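Sugar ABC transporter, periplasmic sugar-binding protein (Caulobacter crescentus, PDB 4IRX) binds myo-inositol in the cleft between its two lobes, probably delivering it to an ABC transporter for uptake. Local coordinates at residues 130-135 / 162-167. Residues are numbered along the deposited sequence; the frame is centred on the assembly and turned at random.
Sequences AGARVV and PAFKIV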
loop_
_atom_site.group_PDB
_atom_site.type_symbol
_atom_site.label_atom_id
_atom_site.label_comp_id
_atom_site.label_asym_id
_atom_site.label_seq_id
_atom_site.Cartn_x
_atom_site.Cartn_y
_atom_site.Cartn_z
ATOM N N ALA A 130 -29.518 -1.252 -5.387
ATOM C CA ALA A 130 -30.369 -2.387 -5.016
ATOM C C ALA A 130 -29.561 -3.583 -4.490
ATOM O O ALA A 130 -30.117 -4.662 -4.232
ATOM C CB ALA A 130 -31.232 -2.829 -6.205
ATOM N N GLY A 131 -28.256 -3.416 -4.371
ATOM C CA GLY A 131 -27.402 -4.490 -3.888
ATOM C C GLY A 131 -26.437 -4.988 -4.955
ATOM O O GLY A 131 -26.558 -4.659 -6.135
ATOM N N ALA A 132 -25.463 -5.784 -4.529
ATOM C CA ALA A 132 -24.434 -6.294 -5.429
ATOM C C ALA A 132 -23.735 -7.451 -4.797
ATOM O O ALA A 132 -23.718 -7.581 -3.570
ATOM C CB ALA A 132 -23.443 -5.232 -5.750
ATOM N N ARG A 133 -23.161 -8.299 -5.645
ATOM C CA ARG A 133 -22.292 -9.398 -5.206
ATOM C C ARG A 133 -20.845 -8.972 -5.382
ATOM O O ARG A 133 -20.437 -8.623 -6.503
ATOM C CB ARG A 133 -22.556 -10.651 -6.046
ATOM C CG ARG A 133 -23.910 -11.239 -5.801
ATOM C CD ARG A 133 -24.274 -12.307 -6.830
ATOM N NE ARG A 133 -23.311 -13.400 -6.826
ATOM C CZ ARG A 133 -23.361 -14.411 -5.964
ATOM N NH1 ARG A 133 -24.333 -14.455 -5.060
ATOM N NH2 ARG A 133 -22.455 -15.380 -6.009
ATOM N N VAL A 134 -20.082 -8.963 -4.277
ATOM C CA VAL A 134 -18.744 -8.404 -4.223
ATOM C C VAL A 134 -17.711 -9.455 -3.826
ATOM O O VAL A 134 -17.917 -10.232 -2.888
ATOM C CB VAL A 134 -18.698 -7.228 -3.182
ATOM C CG1 VAL A 134 -17.312 -6.588 -3.108
ATOM C CG2 VAL A 134 -19.758 -6.177 -3.509
ATOM N N VAL A 135 -16.589 -9.459 -4.540
ATOM C CA VAL A 135 -15.416 -10.254 -4.175
ATOM C C VAL A 135 -14.352 -9.293 -3.682
ATOM O O VAL A 135 -14.136 -8.246 -4.291
ATOM C CB VAL A 135 -14.891 -11.034 -5.412
ATOM C CG1 VAL A 135 -13.531 -11.704 -5.124
ATOM C CG2 VAL A 135 -15.897 -12.088 -5.795
ATOM N N PRO A 162 -27.591 -6.086 3.941
ATOM C CA PRO A 162 -27.485 -7.472 3.476
ATOM C C PRO A 162 -27.622 -7.640 1.978
ATOM O O PRO A 162 -27.286 -8.717 1.454
ATOM C CB PRO A 162 -28.636 -8.195 4.197
ATOM C CG PRO A 162 -28.947 -7.307 5.372
ATOM C CD PRO A 162 -28.640 -5.907 4.958
ATOM N N ALA A 163 -28.104 -6.618 1.271
ATOM C CA ALA A 163 -28.150 -6.719 -0.180
ATOM C C ALA A 163 -26.761 -6.588 -0.807
ATOM O O ALA A 163 -26.572 -6.942 -1.980
ATOM C CB ALA A 163 -29.102 -5.680 -0.745
ATOM N N PHE A 164 -25.786 -6.118 -0.033
ATOM C CA PHE A 164 -24.400 -6.015 -0.515
ATOM C C PHE A 164 -23.629 -7.192 0.021
ATOM O O PHE A 164 -23.235 -7.200 1.184
ATOM C CB PHE A 164 -23.792 -4.687 -0.101
ATOM C CG PHE A 164 -24.507 -3.534 -0.716
ATOM C CD1 PHE A 164 -24.143 -3.066 -1.962
ATOM C CD2 PHE A 164 -25.630 -2.977 -0.097
ATOM C CE1 PHE A 164 -24.845 -2.039 -2.573
ATOM C CE2 PHE A 164 -26.342 -1.936 -0.708
ATOM C CZ PHE A 164 -25.951 -1.469 -1.944
ATOM N N LYS A 165 -23.429 -8.212 -0.802
ATOM C CA LYS A 165 -22.881 -9.456 -0.283
ATOM C C LYS A 165 -21.406 -9.611 -0.564
ATOM O O LYS A 165 -20.969 -9.504 -1.709
ATOM C CB LYS A 165 -23.646 -10.638 -0.853
ATOM C CG LYS A 165 -25.138 -10.554 -0.490
ATOM C CD LYS A 165 -25.953 -11.785 -0.846
ATOM C CE LYS A 165 -27.432 -11.519 -0.564
ATOM N NZ LYS A 165 -27.741 -11.334 0.887
ATOM N N ILE A 166 -20.630 -9.863 0.486
ATOM C CA ILE A 166 -19.231 -10.230 0.299
ATOM C C ILE A 166 -19.223 -11.733 0.096
ATOM O O ILE A 166 -19.296 -12.497 1.056
ATOM C CB ILE A 166 -18.329 -9.798 1.470
ATOM C CG1 ILE A 166 -18.383 -8.278 1.657
ATOM C CG2 ILE A 166 -16.893 -10.227 1.203
ATOM C CD1 ILE A 166 -17.510 -7.748 2.814
ATOM N N VAL A 167 -19.198 -12.140 -1.172
ATOM C CA VAL A 167 -19.321 -13.554 -1.521
ATOM C C VAL A 167 -18.083 -14.333 -1.117
ATOM O O VAL A 167 -18.193 -15.445 -0.596
ATOM C CB VAL A 167 -19.695 -13.720 -2.988
ATOM C CG1 VAL A 167 -21.078 -13.188 -3.233
ATOM C CG2 VAL A 167 -18.740 -12.958 -3.848
#
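Ala-132, Arg-133 and Val-134 pair in parallel with Phe-164, Lys-165 and Ile-166. The two strands are neighbours in the four-stranded sheet of one lobe of this periplasmic binding protein. Helix 144-160 links them as a beta-alpha-beta crossover, and 164-171 is the outer strand. Four backbone hydrogen bonds hold the pair. Ala-132 N donates to Ala-163 O and Ala-132 O accepts from Lys-165 N; Val-134 repeats the pattern with Lys-165 O and Val-167 N. The first bond, Ala-132 N to Ala-163 O, is bent (143° at the hydrogen).

At the start of the strands Gly-131 CA sits over one face of the Phe-164 ring, offset toward the rim. This CH-pi contact measures 3.9 Å from Gly-131 CA to the ring centroid. Ala-163 CB also touches Gly-131 CA, at 3.8 Å.

Further along, the Val-167 side chain crosses that of Arg-133 at about a right angle. Val-167 CG1 lies over the centre of the Arg-133 guanidinium, 3.8 Å from CZ. Val-167 CG2 meets Val-135 CG2 at 3.6 Å.

Outside the pair, Arg-133 N donates a hydrogen bond to Asp-196 OD2. Val-134 and Ile-166 both pack on Leu-157 of helix 144-160, while Phe-164 touches Val-125 of helix 113-127. Lys-165 bends at its last torsion (chi4 -66°), and its NZ donates a hydrogen bond to Pro-162 O at 2.7 Å.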